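Local coordinates for EDTA monooxygenase (EDTA-degrading bacterium BNC1, PDB 5DQP), which probably acts as an FMN-dependent monooxygenase that uses molecular oxygen to attack EDTA, working alongside a partner flavin reductase, at residues Ser260-Pro265 against Glu420-Pro425; Gly235-Gly240 against Leu369-Gln374; Ile44-Arg49 against Gly84-Ile89. All coordinates share one frame; numbering follows the deposited sequence.

Overall arrangement
Three contacts of a luciferase-like, TIM-barrel fold illustrate how chemistry follows position. All are partly buried, with three of six touching residues buried in each, and only interaction 3 includes an exposed one. Interaction 1, its centre about 13 Å from the chain centre, joins the start of barrel strand 262-271 to the C-terminal tail through aliphatic side chains packed on carbons and carbonyls, without hydrogen bonds. Interactions 2 and 3, about 17 and 18 Å out, lie in the surrounding layer of helices and adjacent loops, where each adds an ion pair to apolar packing. Interaction 1 touches 2 through P265 and W372, and 3 through R421 and D88; 2 and 3 do not touch.

Interaction 1: residues Ser260-Pro265 against Glu420-Pro425; sequences STLVLP and ERLGLP
The opening of barrel strand 262-271 meets a Schellman motif near the C terminus: L262 of the strand and S260 just before it face L422, L424 and P425, with the two backbones running in nearly opposite directions. In the motif, G423 N returns a 3.1 Å bond to E420 O; the positive phi of G423 turns the chain out of the helix, and the leucines on both sides of it, L422 and L424, meet residues 260-262. L262 puts CG beside its own backbone N (chi1 -57°), and its CD1 branch does the touching, 4.0 Å from L422 CB and 3.8 Å from L422 O; the two side chains cross obliquely. Two residues on, L424 sends CD2 over the peptide ahead of T261, 3.5 Å from S260 O. P425 finishes this edge with its ring atom CD, 4.2 Å from S260 CA. The hydroxyl of S260 takes no part across the contact: S260 OG lies 3.1 Å from T261 OG1 in a hydrogen bond within 260-265, either hydroxyl being able to donate. L422 also rests on Y7 and I229, residues at the beginning of neighbouring strands, which is consistent with the tail lying across the N-terminal mouth of the barrel. No hydrogen bond joins the two segments: methyl groups meet carbonyl oxygens and other carbons, so cohesion depends on fit and on exclusion of water.

Interaction 2: residues Gly235-Gly240 against Leu369-Gln374; sequences GSKPAG and LIDWWQ
W372 pushes its indole against the turn that leads into helix 237-253, and the backbone of G235-K237 closes on it tightly. K237 CA sits over one face, 4.0 Å from the centroid of the six-membered ring and displaced toward its rim, a CH-pi contact 24° off the normal. In the plane of the ring, at its edge, G235 O approaches W372 CZ2 to 3.3 Å; the same oxygen also accepts a hydrogen bond from R354. K237 and W372 slide past each other in opposite directions, K237 CD passing 3.8 Å from W372 CD1. The contact belongs to the helical layer around the barrel: helix 237-253 follows strand 229-233, helix 362-374 precedes strand 380-383, and the indole fills the junction, with P265 and F381 of the strands against it too. G240 is part of this close fit, because a CB there would fall 2.8 Å from W372 CZ3. An alanine in place of W372 would probably open a gap between the two helices, with K237 CA and G235 O losing the ring they pack on. Beyond the indole the contact loosens. The lysine bends at chi3 (130°), and K237 CE comes 3.3 Å from D371 OD2. Its ammonium forms a salt bridge, K237 NZ to D371 OD2 at 3.6 Å, in a partly exposed setting where D375 offers NZ a second, weak ion pair.

Interaction 3: residues Ile44-Arg49 against Gly84-Ile89; sequences IARRGR and GRVPDI
R46 leans across to the V86-I89 loop, and its side chain meets V86, P87 and D88 on the way to its tip. CB faces the side chain of I89. CG stands anti to the backbone N (chi1 -173°), and R46 CG is 3.7 Å from P87 O. The chain stays extended to NE, passing close to that oxygen, which lies at the guanidinium edge, in its plane: R46 CD is 3.4 Å from P87 O and 3.8 Å from V86 CG1. R46 NE comes 3.6 Å from P87 CG and donates to D88 OD2 at 3.2 Å, a weak bond, since the N-H...O angle is 121°, within a salt bridge whose guanidinium and carboxylate planes are 31° apart. CZ is also near D88 OD2. At the tip, NH2 donates to a water, which lies too close to D88 OD2 for the bridge to be trusted in detail. NH1 has a long, weak ion pair with E43. The contact joins the C-terminal end of helix 35-47 to the loop that follows helix 75-85, in the outer layer of the barrel. R49 turns helix 35-47 toward its strand through a Schellman motif, and R46 O is gripped from opposite faces by R49 N and by R49 NH1, the latter at 3.0 Å. Beside the arginine, A45 CB and I89 CD1 press together at 3.4 Å, tighter than usual for carbons. Just before the loop, R85 NE hydrogen-bonds to G84 O of the second subunit, and the bond is reciprocated.

Interaction 1: residues Ser260-Pro265 against Glu420-Pro425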
ATOM      1  N   SER A 260      26.027  10.579  -3.024  1.00 33.56           N
ATOM      2  CA  SER A 260      24.596  10.700  -3.236  1.00 29.73           C
ATOM      3  C   SER A 260      23.990   9.517  -3.990  1.00 30.13           C
ATOM      4  O   SER A 260      22.765   9.389  -4.010  1.00 29.86           O
ATOM      5  CB  SER A 260      24.317  11.978  -4.026  1.00 30.83           C
ATOM      6  OG  SER A 260      24.839  11.809  -5.347  1.00 35.18           O
ATOM      7  N   THR A 261      24.812   8.657  -4.604  1.00 26.41           N
ATOM      8  CA  THR A 261      24.386   7.731  -5.648  1.00 26.88           C
ATOM      9  C   THR A 261      25.086   6.382  -5.499  1.00 24.56           C
ATOM     10  O   THR A 261      26.318   6.306  -5.454  1.00 25.84           O
ATOM     11  CB  THR A 261      24.692   8.316  -7.040  1.00 33.17           C
ATOM     12  OG1 THR A 261      23.967   9.543  -7.224  1.00 35.25           O
ATOM     13  CG2 THR A 261      24.331   7.318  -8.150  1.00 29.42           C
ATOM     14  N   LEU A 262      24.292   5.325  -5.437  1.00 26.86           N
ATOM     15  CA  LEU A 262      24.762   3.951  -5.499  1.00 24.37           C
ATOM     16  C   LEU A 262      24.236   3.323  -6.782  1.00 21.92           C
ATOM     17  O   LEU A 262      23.082   3.557  -7.159  1.00 20.11           O
ATOM     18  CB  LEU A 262      24.284   3.161  -4.274  1.00 24.39           C
ATOM     19  CG  LEU A 262      24.681   3.712  -2.893  1.00 27.44           C
ATOM     20  CD1 LEU A 262      23.933   2.942  -1.824  1.00 25.79           C
ATOM     21  CD2 LEU A 262      26.174   3.562  -2.675  1.00 24.34           C
ATOM     22  N   VAL A 263      25.096   2.557  -7.468  1.00 20.57           N
ATOM     23  CA  VAL A 263      24.734   1.791  -8.659  1.00 16.66           C
ATOM     24  C   VAL A 263      24.747   0.301  -8.320  1.00 17.47           C
ATOM     25  O   VAL A 263      25.756  -0.230  -7.825  1.00 21.22           O
ATOM     26  CB  VAL A 263      25.686   2.089  -9.838  1.00 22.64           C
ATOM     27  CG1 VAL A 263      25.329   1.236 -11.057  1.00 19.18           C
ATOM     28  CG2 VAL A 263      25.668   3.566 -10.189  1.00 17.47           C
ATOM     29  N   LEU A 264      23.646  -0.381  -8.619  1.00 19.04           N
ATOM     30  CA  LEU A 264      23.494  -1.811  -8.335  1.00 16.03           C
ATOM     31  C   LEU A 264      23.084  -2.539  -9.611  1.00 17.35           C
ATOM     32  O   LEU A 264      21.903  -2.487  -9.995  1.00 16.80           O
ATOM     33  CB  LEU A 264      22.460  -2.066  -7.243  1.00 17.54           C
ATOM     34  CG  LEU A 264      22.422  -1.155  -6.025  1.00 18.00           C
ATOM     35  CD1 LEU A 264      21.470  -1.735  -4.995  1.00 20.87           C
ATOM     36  CD2 LEU A 264      23.805  -0.968  -5.430  1.00 19.13           C
ATOM     37  N   PRO A 265      24.022  -3.212 -10.290  1.00 17.82           N
ATOM     38  CA  PRO A 265      23.644  -4.102 -11.394  1.00 21.43           C
ATOM     39  C   PRO A 265      22.788  -5.252 -10.890  1.00 19.99           C
ATOM     40  O   PRO A 265      22.965  -5.740  -9.775  1.00 18.38           O
ATOM     41  CB  PRO A 265      24.997  -4.601 -11.930  1.00 17.36           C
ATOM     42  CG  PRO A 265      26.010  -3.611 -11.447  1.00 16.15           C
ATOM     43  CD  PRO A 265      25.480  -3.239 -10.065  1.00 17.48           C
ATOM     44  N   GLU A 420      19.986   5.694   6.252  1.00 21.45           N
ATOM     45  CA  GLU A 420      21.245   5.645   7.003  1.00 26.16           C
ATOM     46  C   GLU A 420      22.033   4.369   6.723  1.00 22.30           C
ATOM     47  O   GLU A 420      23.265   4.401   6.640  1.00 22.38           O
ATOM     48  CB  GLU A 420      20.962   5.795   8.504  1.00 31.08           C
ATOM     49  CG  GLU A 420      20.364   7.168   8.844  1.00 40.71           C
ATOM     50  CD  GLU A 420      19.827   7.289  10.273  1.00 60.11           C
ATOM     51  OE1 GLU A 420      19.167   6.339  10.751  1.00 36.82           O
ATOM     52  OE2 GLU A 420      20.049   8.351  10.910  1.00 51.18           O
ATOM     53  N   ARG A 421      21.350   3.231   6.575  1.00 23.13           N
ATOM     54  CA  ARG A 421      22.036   1.998   6.182  1.00 23.84           C
ATOM     55  C   ARG A 421      22.835   2.181   4.886  1.00 23.49           C
ATOM     56  O   ARG A 421      23.975   1.708   4.761  1.00 23.70           O
ATOM     57  CB  ARG A 421      21.005   0.871   6.032  1.00 20.74           C
ATOM     58  CG  ARG A 421      21.604  -0.485   5.609  1.00 24.32           C
ATOM     59  CD  ARG A 421      20.596  -1.597   5.789  1.00 21.39           C
ATOM     60  NE  ARG A 421      19.976  -1.565   7.113  1.00 18.84           N
ATOM     61  CZ  ARG A 421      18.738  -1.981   7.353  1.00 22.12           C
ATOM     62  NH1 ARG A 421      18.009  -2.462   6.352  1.00 17.57           N
ATOM     63  NH2 ARG A 421      18.233  -1.934   8.586  1.00 21.49           N
ATOM     64  N   LEU A 422      22.256   2.885   3.918  1.00 21.97           N
ATOM     65  CA  LEU A 422      22.886   3.097   2.618  1.00 23.59           C
ATOM     66  C   LEU A 422      23.936   4.205   2.616  1.00 25.47           C
ATOM     67  O   LEU A 422      24.583   4.407   1.587  1.00 25.79           O
ATOM     68  CB  LEU A 422      21.807   3.419   1.579  1.00 20.81           C
ATOM     69  CG  LEU A 422      20.862   2.238   1.385  1.00 20.48           C
ATOM     70  CD1 LEU A 422      19.839   2.563   0.319  1.00 20.87           C
ATOM     71  CD2 LEU A 422      21.691   1.036   0.977  1.00 22.59           C
ATOM     72  N   GLY A 423      24.114   4.933   3.721  1.00 24.70           N
ATOM     73  CA  GLY A 423      25.142   5.951   3.762  1.00 22.97           C
ATOM     74  C   GLY A 423      24.806   7.193   2.975  1.00 27.41           C
ATOM     75  O   GLY A 423      25.711   7.909   2.561  1.00 31.71           O
ATOM     76  N   LEU A 424      23.519   7.477   2.764  1.00 24.97           N
ATOM     77  CA  LEU A 424      23.056   8.568   1.916  1.00 28.03           C
ATOM     78  C   LEU A 424      22.884   9.865   2.702  1.00 26.49           C
ATOM     79  O   LEU A 424      22.703   9.848   3.922  1.00 26.04           O
ATOM     80  CB  LEU A 424      21.737   8.179   1.257  1.00 17.86           C
ATOM     81  CG  LEU A 424      21.802   7.066   0.198  1.00 19.86           C
ATOM     82  CD1 LEU A 424      20.385   6.607  -0.125  1.00 19.41           C
ATOM     83  CD2 LEU A 424      22.556   7.512  -1.098  1.00 20.28           C
ATOM     84  N   PRO A 425      22.944  11.013   2.018  1.00 29.27           N
ATOM     85  CA  PRO A 425      22.687  12.299   2.684  1.00 32.08           C
ATOM     86  C   PRO A 425      21.339  12.308   3.385  1.00 27.27           C
ATOM     87  O   PRO A 425      20.343  11.815   2.851  1.00 28.26           O
ATOM     88  CB  PRO A 425      22.691  13.311   1.530  1.00 28.41           C
ATOM     89  CG  PRO A 425      23.210  12.579   0.337  1.00 31.18           C
ATOM     90  CD  PRO A 425      22.934  11.139   0.554  1.00 30.77           C
TER

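Interaction 2: residues Gly235-Gly240 against Leu369-Gln374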
ATOM      1  N   GLY A 235      26.164  -6.081 -17.763  1.00 22.76           N
ATOM      2  CA  GLY A 235      26.769  -6.284 -19.067  1.00 19.34           C
ATOM      3  C   GLY A 235      28.244  -6.505 -18.842  1.00 22.73           C
ATOM      4  O   GLY A 235      28.631  -7.299 -17.971  1.00 22.31           O
ATOM      5  N   SER A 236      29.084  -5.783 -19.571  1.00 19.76           N
ATOM      6  CA  SER A 236      30.512  -5.984 -19.393  1.00 20.11           C
ATOM      7  C   SER A 236      30.986  -5.218 -18.168  1.00 18.80           C
ATOM      8  O   SER A 236      30.413  -4.200 -17.798  1.00 20.81           O
ATOM      9  CB  SER A 236      31.289  -5.529 -20.624  1.00 20.18           C
ATOM     10  OG  SER A 236      31.424  -4.112 -20.638  1.00 22.86           O
ATOM     11  N   LYS A 237      32.021  -5.748 -17.519  1.00 21.44           N
ATOM     12  CA  LYS A 237      32.633  -5.034 -16.406  1.00 19.49           C
ATOM     13  C   LYS A 237      33.162  -3.662 -16.813  1.00 21.83           C
ATOM     14  O   LYS A 237      32.955  -2.706 -16.046  1.00 23.25           O
ATOM     15  CB  LYS A 237      33.747  -5.889 -15.797  1.00 24.12           C
ATOM     16  CG  LYS A 237      34.343  -5.331 -14.513  1.00 25.08           C
ATOM     17  CD  LYS A 237      34.941  -6.452 -13.702  1.00 31.20           C
ATOM     18  CE  LYS A 237      36.355  -6.154 -13.242  1.00 37.90           C
ATOM     19  NZ  LYS A 237      37.306  -6.621 -14.268  1.00 45.69           N
ATOM     20  N   PRO A 238      33.856  -3.490 -17.952  1.00 24.99           N
ATOM     21  CA  PRO A 238      34.257  -2.124 -18.355  1.00 19.92           C
ATOM     22  C   PRO A 238      33.083  -1.187 -18.564  1.00 23.95           C
ATOM     23  O   PRO A 238      33.109  -0.047 -18.092  1.00 25.44           O
ATOM     24  CB  PRO A 238      35.029  -2.358 -19.662  1.00 25.86           C
ATOM     25  CG  PRO A 238      35.586  -3.738 -19.500  1.00 27.42           C
ATOM     26  CD  PRO A 238      34.475  -4.516 -18.820  1.00 21.62           C
ATOM     27  N   ALA A 239      32.044  -1.627 -19.267  1.00 20.71           N
ATOM     28  CA  ALA A 239      30.856  -0.797 -19.355  1.00 23.60           C
ATOM     29  C   ALA A 239      30.210  -0.610 -17.981  1.00 25.10           C
ATOM     30  O   ALA A 239      29.517   0.383 -17.760  1.00 26.77           O
ATOM     31  CB  ALA A 239      29.873  -1.401 -20.354  1.00 19.54           C
ATOM     32  N   GLY A 240      30.438  -1.527 -17.043  1.00 20.05           N
ATOM     33  CA  GLY A 240      29.963  -1.303 -15.686  1.00 22.43           C
ATOM     34  C   GLY A 240      30.677  -0.142 -15.019  1.00 23.17           C
ATOM     35  O   GLY A 240      30.049   0.714 -14.394  1.00 19.60           O
ATOM     36  N   LEU A 369      31.078 -11.169  -7.744  1.00 18.77           N
ATOM     37  CA  LEU A 369      30.564  -9.974  -7.073  1.00 19.05           C
ATOM     38  C   LEU A 369      31.700  -9.101  -6.555  1.00 17.47           C
ATOM     39  O   LEU A 369      31.699  -7.884  -6.757  1.00 16.32           O
ATOM     40  CB  LEU A 369      29.630 -10.353  -5.926  1.00 16.30           C
ATOM     41  CG  LEU A 369      28.398 -11.145  -6.406  1.00 21.59           C
ATOM     42  CD1 LEU A 369      27.368 -11.342  -5.284  1.00 22.25           C
ATOM     43  CD2 LEU A 369      27.743 -10.500  -7.600  1.00 14.60           C
ATOM     44  N   ILE A 370      32.663  -9.706  -5.855  1.00 19.41           N
ATOM     45  CA  ILE A 370      33.758  -8.941  -5.266  1.00 15.72           C
ATOM     46  C   ILE A 370      34.608  -8.325  -6.361  1.00 22.00           C
ATOM     47  O   ILE A 370      35.130  -7.212  -6.213  1.00 20.07           O
ATOM     48  CB  ILE A 370      34.618  -9.833  -4.355  1.00 24.90           C
ATOM     49  CG1 ILE A 370      33.821 -10.322  -3.137  1.00 24.47           C
ATOM     50  CG2 ILE A 370      35.902  -9.089  -3.945  1.00 19.46           C
ATOM     51  CD1 ILE A 370      34.615 -11.285  -2.206  1.00 17.96           C
ATOM     52  N   ASP A 371      34.771  -9.041  -7.472  1.00 20.30           N
ATOM     53  CA  ASP A 371      35.545  -8.505  -8.579  1.00 21.88           C
ATOM     54  C   ASP A 371      34.922  -7.220  -9.103  1.00 24.05           C
ATOM     55  O   ASP A 371      35.605  -6.198  -9.260  1.00 21.81           O
ATOM     56  CB  ASP A 371      35.654  -9.542  -9.703  1.00 22.89           C
ATOM     57  CG  ASP A 371      36.604  -9.075 -10.817  1.00 30.92           C
ATOM     58  OD1 ASP A 371      37.664  -8.507 -10.471  1.00 29.82           O
ATOM     59  OD2 ASP A 371      36.292  -9.228 -12.017  1.00 34.29           O
ATOM     60  N   TRP A 372      33.611  -7.242  -9.364  1.00 21.36           N
ATOM     61  CA  TRP A 372      32.945  -6.033  -9.845  1.00 18.73           C
ATOM     62  C   TRP A 372      32.996  -4.931  -8.803  1.00 24.12           C
ATOM     63  O   TRP A 372      33.320  -3.774  -9.112  1.00 20.40           O
ATOM     64  CB  TRP A 372      31.495  -6.323 -10.211  1.00 18.51           C
ATOM     65  CG  TRP A 372      31.306  -6.851 -11.607  1.00 21.48           C
ATOM     66  CD1 TRP A 372      31.870  -7.971 -12.141  1.00 16.25           C
ATOM     67  CD2 TRP A 372      30.451  -6.307 -12.620  1.00 18.92           C
ATOM     68  NE1 TRP A 372      31.419  -8.162 -13.428  1.00 25.78           N
ATOM     69  CE2 TRP A 372      30.551  -7.152 -13.748  1.00 23.79           C
ATOM     70  CE3 TRP A 372      29.622  -5.186 -12.688  1.00 21.68           C
ATOM     71  CZ2 TRP A 372      29.845  -6.914 -14.925  1.00 20.43           C
ATOM     72  CZ3 TRP A 372      28.919  -4.943 -13.855  1.00 20.20           C
ATOM     73  CH2 TRP A 372      29.034  -5.808 -14.964  1.00 19.51           C
ATOM     74  N   TRP A 373      32.660  -5.281  -7.554  1.00 16.86           N
ATOM     75  CA  TRP A 373      32.488  -4.279  -6.508  1.00 20.59           C
ATOM     76  C   TRP A 373      33.773  -3.507  -6.252  1.00 22.14           C
ATOM     77  O   TRP A 373      33.752  -2.273  -6.135  1.00 21.05           O
ATOM     78  CB  TRP A 373      31.998  -4.945  -5.216  1.00 17.19           C
ATOM     79  CG  TRP A 373      32.096  -4.038  -4.004  1.00 21.41           C
ATOM     80  CD1 TRP A 373      31.248  -3.022  -3.656  1.00 22.27           C
ATOM     81  CD2 TRP A 373      33.089  -4.089  -2.984  1.00 19.84           C
ATOM     82  NE1 TRP A 373      31.661  -2.431  -2.491  1.00 21.90           N
ATOM     83  CE2 TRP A 373      32.790  -3.071  -2.055  1.00 24.80           C
ATOM     84  CE3 TRP A 373      34.214  -4.901  -2.766  1.00 19.24           C
ATOM     85  CZ2 TRP A 373      33.577  -2.829  -0.939  1.00 22.22           C
ATOM     86  CZ3 TRP A 373      34.990  -4.659  -1.662  1.00 26.04           C
ATOM     87  CH2 TRP A 373      34.658  -3.649  -0.747  1.00 25.05           C
ATOM     88  N   GLN A 374      34.906  -4.215  -6.179  1.00 20.66           N
ATOM     89  CA  GLN A 374      36.167  -3.567  -5.836  1.00 28.31           C
ATOM     90  C   GLN A 374      36.736  -2.747  -6.985  1.00 28.99           C
ATOM     91  O   GLN A 374      37.423  -1.748  -6.754  1.00 32.77           O
ATOM     92  CB  GLN A 374      37.195  -4.610  -5.399  1.00 29.59           C
ATOM     93  CG  GLN A 374      38.236  -4.037  -4.478  1.00 36.00           C
ATOM     94  CD  GLN A 374      39.095  -5.115  -3.909  1.00 44.02           C
ATOM     95  OE1 GLN A 374      39.796  -5.805  -4.646  1.00 53.64           O
ATOM     96  NE2 GLN A 374      39.044  -5.291  -2.591  1.00 44.37           N
TER

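Interaction 3: residues Ile44-Arg49 against Gly84-Ile89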
ATOM      1  N   ILE A  44      14.225 -14.705   5.241  1.00 15.66           N
ATOM      2  CA  ILE A  44      15.488 -15.241   4.738  1.00 20.22           C
ATOM      3  C   ILE A  44      16.461 -14.105   4.417  1.00 18.63           C
ATOM      4  O   ILE A  44      17.637 -14.153   4.792  1.00 20.13           O
ATOM      5  CB  ILE A  44      15.242 -16.151   3.521  1.00 23.77           C
ATOM      6  CG1 ILE A  44      14.615 -17.477   3.975  1.00 20.37           C
ATOM      7  CG2 ILE A  44      16.545 -16.382   2.723  1.00 19.73           C
ATOM      8  CD1 ILE A  44      14.000 -18.271   2.809  1.00 24.22           C
ATOM      9  N   ALA A  45      15.994 -13.069   3.717  1.00 19.37           N
ATOM     10  CA  ALA A  45      16.881 -11.946   3.414  1.00 19.92           C
ATOM     11  C   ALA A  45      17.340 -11.251   4.695  1.00 17.69           C
ATOM     12  O   ALA A  45      18.497 -10.829   4.804  1.00 20.27           O
ATOM     13  CB  ALA A  45      16.178 -10.961   2.470  1.00 18.23           C
ATOM     14  N   ARG A  46      16.453 -11.141   5.685  1.00 20.39           N
ATOM     15  CA  ARG A  46      16.833 -10.525   6.960  1.00 22.70           C
ATOM     16  C   ARG A  46      17.945 -11.310   7.649  1.00 21.75           C
ATOM     17  O   ARG A  46      18.911 -10.724   8.158  1.00 19.35           O
ATOM     18  CB  ARG A  46      15.613 -10.427   7.871  1.00 21.35           C
ATOM     19  CG  ARG A  46      15.839  -9.659   9.175  1.00 26.06           C
ATOM     20  CD  ARG A  46      14.671  -9.945  10.131  1.00 32.39           C
ATOM     21  NE  ARG A  46      15.036  -9.673  11.507  1.00 37.56           N
ATOM     22  CZ  ARG A  46      15.747 -10.497  12.267  1.00 50.09           C
ATOM     23  NH1 ARG A  46      16.179 -11.659  11.782  1.00 37.74           N
ATOM     24  NH2 ARG A  46      16.031 -10.150  13.518  1.00 64.50           N
ATOM     25  N   ARG A  47      17.828 -12.641   7.658  1.00 18.49           N
ATOM     26  CA  ARG A  47      18.879 -13.493   8.219  1.00 24.97           C
ATOM     27  C   ARG A  47      20.219 -13.293   7.501  1.00 23.37           C
ATOM     28  O   ARG A  47      21.276 -13.336   8.144  1.00 23.52           O
ATOM     29  CB  ARG A  47      18.446 -14.963   8.170  1.00 20.21           C
ATOM     30  CG  ARG A  47      19.562 -15.953   8.536  1.00 29.45           C
ATOM     31  CD  ARG A  47      19.054 -17.395   8.593  1.00 30.96           C
ATOM     32  NE  ARG A  47      19.175 -18.099   7.309  1.00 31.44           N
ATOM     33  CZ  ARG A  47      18.148 -18.547   6.597  1.00 28.97           C
ATOM     34  NH1 ARG A  47      16.906 -18.382   7.037  1.00 30.74           N
ATOM     35  NH2 ARG A  47      18.363 -19.175   5.448  1.00 33.09           N
ATOM     36  N   GLY A  48      20.201 -13.026   6.196  1.00 18.63           N
ATOM     37  CA  GLY A  48      21.412 -12.683   5.476  1.00 17.51           C
ATOM     38  C   GLY A  48      21.898 -11.259   5.620  1.00 23.19           C
ATOM     39  O   GLY A  48      22.953 -10.922   5.064  1.00 21.03           O
ATOM     40  N   ARG A  49      21.178 -10.412   6.365  1.00 18.32           N
ATOM     41  CA  ARG A  49      21.461  -8.973   6.431  1.00 18.81           C
ATOM     42  C   ARG A  49      21.358  -8.286   5.069  1.00 20.61           C
ATOM     43  O   ARG A  49      22.019  -7.270   4.820  1.00 14.22           O
ATOM     44  CB  ARG A  49      22.840  -8.694   7.031  1.00 21.01           C
ATOM     45  CG  ARG A  49      23.127  -9.393   8.336  1.00 21.85           C
ATOM     46  CD  ARG A  49      22.013  -9.203   9.362  1.00 23.01           C
ATOM     47  NE  ARG A  49      22.323  -9.950  10.581  1.00 29.22           N
ATOM     48  CZ  ARG A  49      21.478 -10.744  11.231  1.00 33.28           C
ATOM     49  NH1 ARG A  49      20.234 -10.926  10.797  1.00 24.47           N
ATOM     50  NH2 ARG A  49      21.888 -11.355  12.334  1.00 37.55           N
ATOM     51  N   GLY A  84       5.427  -4.619   8.494  1.00 26.36           N
ATOM     52  CA  GLY A  84       4.686  -4.715   9.740  1.00 21.27           C
ATOM     53  C   GLY A  84       5.094  -5.920  10.562  1.00 28.02           C
ATOM     54  O   GLY A  84       4.986  -5.900  11.787  1.00 29.83           O
ATOM     55  N   ARG A  85       5.594  -6.967   9.902  1.00 24.98           N
ATOM     56  CA  ARG A  85       5.885  -8.264  10.498  1.00 27.77           C
ATOM     57  C   ARG A  85       7.374  -8.565  10.616  1.00 27.80           C
ATOM     58  O   ARG A  85       7.806  -9.156  11.607  1.00 35.06           O
ATOM     59  CB  ARG A  85       5.218  -9.377   9.673  1.00 27.86           C
ATOM     60  CG  ARG A  85       5.742 -10.781  10.010  1.00 41.37           C
ATOM     61  CD  ARG A  85       4.822 -11.515  10.976  1.00 36.31           C
ATOM     62  NE  ARG A  85       3.462 -11.532  10.441  1.00 38.46           N
ATOM     63  CZ  ARG A  85       2.884 -12.575   9.854  1.00 37.23           C
ATOM     64  NH1 ARG A  85       1.643 -12.464   9.399  1.00 34.23           N
ATOM     65  NH2 ARG A  85       3.537 -13.728   9.732  1.00 42.34           N
ATOM     66  N   VAL A  86       8.177  -8.185   9.636  1.00 22.30           N
ATOM     67  CA  VAL A  86       9.604  -8.494   9.597  1.00 25.66           C
ATOM     68  C   VAL A  86      10.377  -7.216   9.918  1.00 21.98           C
ATOM     69  O   VAL A  86      10.275  -6.242   9.168  1.00 22.16           O
ATOM     70  CB  VAL A  86      10.003  -9.057   8.228  1.00 26.48           C
ATOM     71  CG1 VAL A  86      11.458  -9.502   8.227  1.00 24.73           C
ATOM     72  CG2 VAL A  86       9.051 -10.218   7.833  1.00 23.71           C
ATOM     73  N   PRO A  87      11.159  -7.179  10.994  1.00 26.04           N
ATOM     74  CA  PRO A  87      11.961  -5.989  11.307  1.00 25.21           C
ATOM     75  C   PRO A  87      13.227  -5.895  10.457  1.00 22.59           C
ATOM     76  O   PRO A  87      13.560  -6.790   9.684  1.00 23.17           O
ATOM     77  CB  PRO A  87      12.310  -6.188  12.781  1.00 25.76           C
ATOM     78  CG  PRO A  87      12.358  -7.678  12.945  1.00 28.21           C
ATOM     79  CD  PRO A  87      11.290  -8.230  12.021  1.00 24.52           C
ATOM     80  N   ASP A  88      13.904  -4.745  10.582  1.00 17.99           N
ATOM     81  CA  ASP A  88      15.260  -4.527  10.080  1.00 25.74           C
ATOM     82  C   ASP A  88      15.346  -4.316   8.571  1.00 21.40           C
ATOM     83  O   ASP A  88      15.856  -3.301   8.108  1.00 19.05           O
ATOM     84  CB  ASP A  88      16.164  -5.703  10.466  1.00 22.41           C
ATOM     85  CG  ASP A  88      16.367  -5.817  11.972  1.00 30.59           C
ATOM     86  OD1 ASP A  88      16.522  -4.775  12.659  1.00 29.39           O
ATOM     87  OD2 ASP A  88      16.384  -6.959  12.463  1.00 31.83           O
ATOM     88  N   ILE A  89      14.902  -5.288   7.788  1.00 21.65           N
ATOM     89  CA  ILE A  89      15.207  -5.240   6.372  1.00 19.49           C
ATOM     90  C   ILE A  89      14.441  -4.109   5.711  1.00 16.11           C
ATOM     91  O   ILE A  89      13.258  -3.880   5.997  1.00 22.32           O
ATOM     92  CB  ILE A  89      14.890  -6.588   5.719  1.00 20.66           C
ATOM     93  CG1 ILE A  89      15.337  -6.544   4.258  1.00 16.09           C
ATOM     94  CG2 ILE A  89      13.432  -6.920   5.931  1.00 19.68           C
ATOM     95  CD1 ILE A  89      15.646  -7.867   3.729  1.00 19.44           C
TER
HETATM   96  O   HOH W   1      16.072  -7.359  14.811  1.00 39.49           O